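Local atomic coordinates of CRISPR-associated endoribonuclease Cas6 1 (Methanocaldococcus jannaschii DSM 2661, PDB entry 5YI6), a protein that probably acts as a CRISPR endoribonuclease of the Cas6 family, binding CRISPR transcripts and cutting them to help make crRNA. Residues 9-14 and 111-116; 180-185 and 216-221. One frame throughout, in Å; residues are numbered along the deposited sequence.

Interaction 1: 9-14 and 111-116; sequences LELQTD and FFVRKA
Leu-11 lies between Phe-111 and Val-113 where the first and last strands of a ferredoxin-like βαββαβ domain, 5-12 and 109-118, run antiparallel. Its CD1 sits over one face of the Phe-111 ring in a CH-pi contact, 4.2 Å from the centroid. The CD2 branch goes the other way, to Val-113 CG2 at 3.8 Å, and the two branched side chains run alongside each other in the same direction. Leu-9 CD2 fills in further along, reaching Val-113 CG1 and Ala-116 CB. Helix 88-101 packs on this apolar face through Leu-98, Leu-99 and Val-95.

The backbone pairing is interrupted by a classic beta bulge: Arg-114 and Lys-115 both stand opposite Glu-10, which accepts from Arg-114 N through its O (2.9 Å) and donates from its N to Lys-115 O (3.0 Å). Past the bulge, Gln-12 and Phe-112 exchange two bonds.

The opposite face is mixed but largely polar, with the Phe-112 ring in a cation-pi contact with Lys-103. The Arg-114 chain bends at CD (chi2 -60°), and the guanidinium lies with one face over Phe-112 CB while NE touches Gln-12 CB at 3.7 Å. Glu-10, extended beyond CG, crosses Lys-115: OE1 touches its CD, yet remains 4.9 Å from NZ, too far for a salt bridge.

Gln-12 is anti to its backbone N at CG (chi1 176°) and bent at CD. Its NE2 is shared between Asp-76 O and Thr-13 O, the latter 3.2 Å away, nearly straight at 172° and close to the amide plane.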
loop_
_atom_site.group_PDB
_atom_site.type_symbol
_atom_site.label_atom_id
_atom_site.label_comp_id
_atom_site.label_asym_id
_atom_site.label_seq_id
_atom_site.Cartn_x
_atom_site.Cartn_y
_atom_site.Cartn_z
ATOM N N LEU A 9 10.470 1.792 -6.325
ATOM C CA LEU A 9 11.423 0.768 -6.709
ATOM C C LEU A 9 11.245 0.502 -8.184
ATOM O O LEU A 9 10.144 0.125 -8.609
ATOM C CB LEU A 9 11.234 -0.564 -5.994
ATOM C CG LEU A 9 11.736 -0.935 -4.638
ATOM C CD1 LEU A 9 11.508 -2.467 -4.496
ATOM C CD2 LEU A 9 13.213 -0.549 -4.579
ATOM N N GLU A 10 12.334 0.663 -8.941
ATOM C CA GLU A 10 12.317 0.409 -10.375
ATOM C C GLU A 10 12.716 -1.037 -10.601
ATOM O O GLU A 10 13.848 -1.424 -10.286
ATOM C CB GLU A 10 13.295 1.373 -11.070
ATOM C CG GLU A 10 12.993 2.828 -10.687
ATOM C CD GLU A 10 13.873 3.859 -11.412
ATOM O OE1 GLU A 10 14.775 3.470 -12.175
ATOM O OE2 GLU A 10 13.655 5.057 -11.192
ATOM N N LEU A 11 11.795 -1.835 -11.131
ATOM C CA LEU A 11 11.983 -3.261 -11.303
ATOM C C LEU A 11 12.107 -3.586 -12.786
ATOM O O LEU A 11 11.511 -2.907 -13.627
ATOM C CB LEU A 11 10.803 -4.052 -10.710
ATOM C CG LEU A 11 10.477 -3.753 -9.239
ATOM C CD1 LEU A 11 9.186 -4.485 -8.803
ATOM C CD2 LEU A 11 11.632 -4.209 -8.379
ATOM N N GLN A 12 12.814 -4.673 -13.088
ATOM C CA GLN A 12 13.006 -5.067 -14.491
ATOM C C GLN A 12 12.897 -6.574 -14.588
ATOM O O GLN A 12 13.625 -7.289 -13.886
ATOM C CB GLN A 12 14.382 -4.595 -14.997
ATOM C CG GLN A 12 14.712 -5.055 -16.423
ATOM C CD GLN A 12 14.119 -4.135 -17.453
ATOM O OE1 GLN A 12 14.545 -2.993 -17.570
ATOM N NE2 GLN A 12 13.146 -4.623 -18.222
ATOM N N THR A 13 11.988 -7.057 -15.433
ATOM C CA THR A 13 11.896 -8.481 -15.759
ATOM C C THR A 13 12.011 -8.623 -17.285
ATOM O O THR A 13 12.377 -7.674 -17.976
ATOM C CB THR A 13 10.609 -9.091 -15.210
ATOM O OG1 THR A 13 10.645 -10.516 -15.384
ATOM C CG2 THR A 13 9.360 -8.519 -15.908
ATOM N N ASP A 14 11.732 -9.814 -17.808
ATOM C CA ASP A 14 11.849 -9.996 -19.265
ATOM C C ASP A 14 10.838 -9.154 -20.033
ATOM O O ASP A 14 9.704 -8.961 -19.601
ATOM C CB ASP A 14 11.658 -11.457 -19.643
ATOM C CG ASP A 14 12.730 -12.336 -19.054
ATOM O OD1 ASP A 14 13.893 -11.886 -18.970
ATOM O OD2 ASP A 14 12.403 -13.458 -18.649
ATOM N N PHE A 111 11.979 -10.280 -10.911
ATOM C CA PHE A 111 12.439 -8.923 -11.191
ATOM C C PHE A 111 13.862 -8.706 -10.700
ATOM O O PHE A 111 14.249 -9.200 -9.636
ATOM C CB PHE A 111 11.545 -7.881 -10.487
ATOM C CG PHE A 111 10.145 -7.885 -10.944
ATOM C CD1 PHE A 111 9.779 -7.196 -12.095
ATOM C CD2 PHE A 111 9.159 -8.518 -10.186
ATOM C CE1 PHE A 111 8.463 -7.171 -12.523
ATOM C CE2 PHE A 111 7.838 -8.504 -10.604
ATOM C CZ PHE A 111 7.469 -7.824 -11.766
ATOM N N PHE A 112 14.621 -7.914 -11.445
ATOM C CA PHE A 112 15.798 -7.260 -10.905
ATOM C C PHE A 112 15.377 -5.948 -10.266
ATOM O O PHE A 112 14.559 -5.216 -10.824
ATOM C CB PHE A 112 16.823 -6.971 -12.005
ATOM C CG PHE A 112 17.429 -8.204 -12.610
ATOM C CD1 PHE A 112 18.534 -8.805 -12.028
ATOM C CD2 PHE A 112 16.898 -8.763 -13.764
ATOM C CE1 PHE A 112 19.102 -9.945 -12.590
ATOM C CE2 PHE A 112 17.459 -9.904 -14.319
ATOM C CZ PHE A 112 18.564 -10.491 -13.729
ATOM N N VAL A 113 15.922 -5.661 -9.084
ATOM C CA VAL A 113 15.689 -4.393 -8.385
ATOM C C VAL A 113 16.808 -3.443 -8.804
ATOM O O VAL A 113 17.927 -3.555 -8.322
ATOM C CB VAL A 113 15.663 -4.580 -6.861
ATOM C CG1 VAL A 113 15.364 -3.214 -6.180
ATOM C CG2 VAL A 113 14.628 -5.653 -6.465
ATOM N N ARG A 114 16.491 -2.479 -9.681
ATOM C CA ARG A 114 17.508 -1.651 -10.330
ATOM C C ARG A 114 17.922 -0.449 -9.483
ATOM O O ARG A 114 19.111 -0.179 -9.335
ATOM C CB ARG A 114 16.984 -1.170 -11.689
ATOM C CG ARG A 114 16.750 -2.330 -12.680
ATOM C CD ARG A 114 18.041 -3.101 -12.945
ATOM N NE ARG A 114 17.920 -3.982 -14.113
ATOM C CZ ARG A 114 18.720 -5.014 -14.368
ATOM N NH1 ARG A 114 19.723 -5.304 -13.535
ATOM N NH2 ARG A 114 18.514 -5.763 -15.453
ATOM N N LYS A 115 16.959 0.334 -9.002
ATOM C CA LYS A 115 17.188 1.617 -8.331
ATOM C C LYS A 115 15.984 1.912 -7.446
ATOM O O LYS A 115 14.895 1.366 -7.656
ATOM C CB LYS A 115 17.327 2.781 -9.324
ATOM C CG LYS A 115 18.275 2.592 -10.469
ATOM C CD LYS A 115 18.327 3.836 -11.320
ATOM C CE LYS A 115 19.278 3.617 -12.520
ATOM N NZ LYS A 115 19.345 4.813 -13.355
ATOM N N ALA A 116 16.156 2.841 -6.508
ATOM C CA ALA A 116 15.027 3.307 -5.714
ATOM C C ALA A 116 14.975 4.821 -5.826
ATOM O O ALA A 116 15.842 5.521 -5.280
ATOM C CB ALA A 116 15.169 2.879 -4.236
#

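Interaction 2: 180-185 and 216-221; sequences MNFEFE and DLIKFG
Leu-217 CD2 is the hub of this contact, reaching Met-180 C at 3.7 Å and Phe-182 CD2 at 3.8 Å. The Leu-217 and Phe-182 side chains stand at about a right angle, and CD2 of the leucine meets the ring at its edge, near its plane. Phe-182 has CG between its backbone N and carbonyl carbon (chi1 79°). Its CB rests against Ile-218 CG1 at 3.8 Å, and Met-180 lays its own CB on Leu-217 CB. Leu-217, Phe-182 and Ile-218 are all buried, and apolar contact alone holds the two segments here, with no hydrogen bond between them.

The looser side begins at the end of the methionine chain. Met-180 SD lies 3.6 Å from the CB of Asp-216, a solvent-exposed residue in the first turn of the helix, and the bend at chi3 (-69°) carries CE back toward Leu-217 N and Asp-216 CB. Asn-181 and Glu-183 point away from the helix: Asn-181 ND2 bonds to Glu-183 OE2 (2.9 Å), its N-H approaching from well out of the carboxylate plane, while Lys-167 binds Asn-181 OD1 and Lys-163 makes a salt bridge with Glu-183.

In the second ferredoxin-like domain this joins the start of the edge strand 182-195 to helix 215-224, which follows directly on its hairpin partner 201-213. Helix 158-174 completes the packing, with Leu-166 against Phe-182 and Tyr-170 against Met-180, and Val-211 of strand 201-213 touches Ile-218.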
loop_
_atom_site.group_PDB
_atom_site.type_symbol
_atom_site.label_atom_id
_atom_site.label_comp_id
_atom_site.label_asym_id
_atom_site.label_seq_id
_atom_site.Cartn_x
_atom_site.Cartn_y
_atom_site.Cartn_z
ATOM N N MET A 180 -6.157 16.586 15.236
ATOM C CA MET A 180 -6.347 17.060 13.877
ATOM C C MET A 180 -7.563 16.389 13.269
ATOM O O MET A 180 -8.106 15.412 13.789
ATOM C CB MET A 180 -5.103 16.796 13.022
ATOM C CG MET A 180 -3.955 17.666 13.407
ATOM S SD MET A 180 -2.476 17.389 12.432
ATOM C CE MET A 180 -2.023 15.729 13.027
ATOM N N ASN A 181 -7.984 16.929 12.134
ATOM C CA ASN A 181 -9.140 16.401 11.454
ATOM C C ASN A 181 -8.936 16.573 9.955
ATOM O O ASN A 181 -8.100 17.361 9.507
ATOM C CB ASN A 181 -10.423 17.090 11.934
ATOM C CG ASN A 181 -11.658 16.477 11.328
ATOM O OD1 ASN A 181 -11.899 15.283 11.474
ATOM N ND2 ASN A 181 -12.483 17.301 10.681
ATOM N N PHE A 182 -9.658 15.771 9.191
ATOM C CA PHE A 182 -9.733 15.990 7.758
ATOM C C PHE A 182 -11.107 15.544 7.295
ATOM O O PHE A 182 -11.864 14.911 8.042
ATOM C CB PHE A 182 -8.600 15.254 7.013
ATOM C CG PHE A 182 -8.848 13.772 6.824
ATOM C CD1 PHE A 182 -9.211 13.271 5.578
ATOM C CD2 PHE A 182 -8.679 12.868 7.879
ATOM C CE1 PHE A 182 -9.422 11.912 5.392
ATOM C CE2 PHE A 182 -8.869 11.504 7.686
ATOM C CZ PHE A 182 -9.257 11.026 6.451
ATOM N N GLU A 183 -11.440 15.907 6.050
ATOM C CA GLU A 183 -12.680 15.493 5.404
ATOM C C GLU A 183 -12.353 15.110 3.967
ATOM O O GLU A 183 -11.260 15.391 3.465
ATOM C CB GLU A 183 -13.738 16.610 5.433
ATOM C CG GLU A 183 -13.946 17.241 6.816
ATOM C CD GLU A 183 -14.698 16.342 7.795
ATOM O OE1 GLU A 183 -15.240 15.285 7.387
ATOM O OE2 GLU A 183 -14.792 16.731 8.982
ATOM N N PHE A 184 -13.307 14.455 3.316
ATOM C CA PHE A 184 -13.064 14.046 1.951
ATOM C C PHE A 184 -14.364 13.891 1.192
ATOM O O PHE A 184 -15.449 13.782 1.767
ATOM C CB PHE A 184 -12.223 12.754 1.889
ATOM C CG PHE A 184 -12.884 11.528 2.447
ATOM C CD1 PHE A 184 -13.502 10.604 1.616
ATOM C CD2 PHE A 184 -12.794 11.241 3.815
ATOM C CE1 PHE A 184 -14.074 9.426 2.159
ATOM C CE2 PHE A 184 -13.341 10.081 4.351
ATOM C CZ PHE A 184 -13.986 9.159 3.528
ATOM N N GLU A 185 -14.229 13.850 -0.128
ATOM C CA GLU A 185 -15.362 13.607 -1.002
ATOM C C GLU A 185 -14.927 12.568 -2.019
ATOM O O GLU A 185 -13.936 12.770 -2.733
ATOM C CB GLU A 185 -15.829 14.882 -1.698
ATOM C CG GLU A 185 -16.962 14.607 -2.668
ATOM C CD GLU A 185 -17.357 15.832 -3.487
ATOM O OE1 GLU A 185 -16.821 16.936 -3.222
ATOM O OE2 GLU A 185 -18.205 15.678 -4.397
ATOM N N ASP A 216 -1.038 17.912 8.156
ATOM C CA ASP A 216 -0.192 16.896 8.793
ATOM C C ASP A 216 -0.916 15.553 8.940
ATOM O O ASP A 216 -0.286 14.487 8.830
ATOM C CB ASP A 216 0.299 17.405 10.156
ATOM C CG ASP A 216 1.395 18.431 10.026
ATOM O OD1 ASP A 216 1.927 18.605 8.913
ATOM O OD2 ASP A 216 1.691 19.103 11.031
ATOM N N LEU A 217 -2.232 15.575 9.154
ATOM C CA LEU A 217 -2.969 14.320 9.246
ATOM C C LEU A 217 -3.131 13.676 7.866
ATOM O O LEU A 217 -3.020 12.452 7.723
ATOM C CB LEU A 217 -4.327 14.554 9.899
ATOM C CG LEU A 217 -5.236 13.333 10.093
ATOM C CD1 LEU A 217 -4.516 12.206 10.841
ATOM C CD2 LEU A 217 -6.511 13.734 10.843
ATOM N N ILE A 218 -3.472 14.475 6.855
ATOM C CA ILE A 218 -3.565 13.918 5.497
ATOM C C ILE A 218 -2.226 13.333 5.066
ATOM O O ILE A 218 -2.170 12.254 4.459
ATOM C CB ILE A 218 -4.063 15.006 4.518
ATOM C CG1 ILE A 218 -5.490 15.436 4.915
ATOM C CG2 ILE A 218 -4.025 14.483 3.069
ATOM C CD1 ILE A 218 -5.970 16.710 4.167
ATOM N N LYS A 219 -1.128 14.027 5.390
ATOM C CA LYS A 219 0.221 13.586 5.057
ATOM C C LYS A 219 0.541 12.256 5.728
ATOM O O LYS A 219 1.217 11.399 5.142
ATOM C CB LYS A 219 1.218 14.659 5.499
ATOM C CG LYS A 219 2.659 14.255 5.455
ATOM C CD LYS A 219 3.585 15.399 5.867
ATOM C CE LYS A 219 5.042 14.965 5.775
ATOM N NZ LYS A 219 5.386 13.839 6.690
ATOM N N PHE A 220 0.066 12.068 6.967
ATOM C CA PHE A 220 0.223 10.760 7.594
ATOM C C PHE A 220 -0.529 9.673 6.827
ATOM O O PHE A 220 0.005 8.587 6.613
ATOM C CB PHE A 220 -0.251 10.812 9.053
ATOM C CG PHE A 220 -0.178 9.500 9.756
ATOM C CD1 PHE A 220 1.044 9.004 10.199
ATOM C CD2 PHE A 220 -1.366 8.764 10.007
ATOM C CE1 PHE A 220 1.116 7.753 10.878
ATOM C CE2 PHE A 220 -1.313 7.507 10.678
ATOM C CZ PHE A 220 -0.070 7.022 11.131
ATOM N N GLY A 221 -1.768 9.934 6.405
ATOM C CA GLY A 221 -2.450 8.941 5.564
ATOM C C GLY A 221 -1.729 8.713 4.235
ATOM O O GLY A 221 -1.667 7.593 3.722
#

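The two contacts belong to successive ferredoxin-like domains and share no strand or helix; their centres are 32 Å apart on opposite sides of the chain's centre, with nearest atoms about 17 Å apart. Interaction 1 is strand on strand within a sheet, held by backbone hydrogen bonds, with an apolar face toward a helix and a mixed, largely polar face that includes the Phe-112 ring. Interaction 2 is strand against helix, and relies on apolar van der Waals packing, with no hydrogen bond across it, burying about half as much surface (294 against 609 Å²). Both are partly buried, mixing core aromatic and aliphatic groups with exposed residues, and both lie away from the probable catalytic residues Tyr-32, His-47 and Lys-53, inferred from relatives.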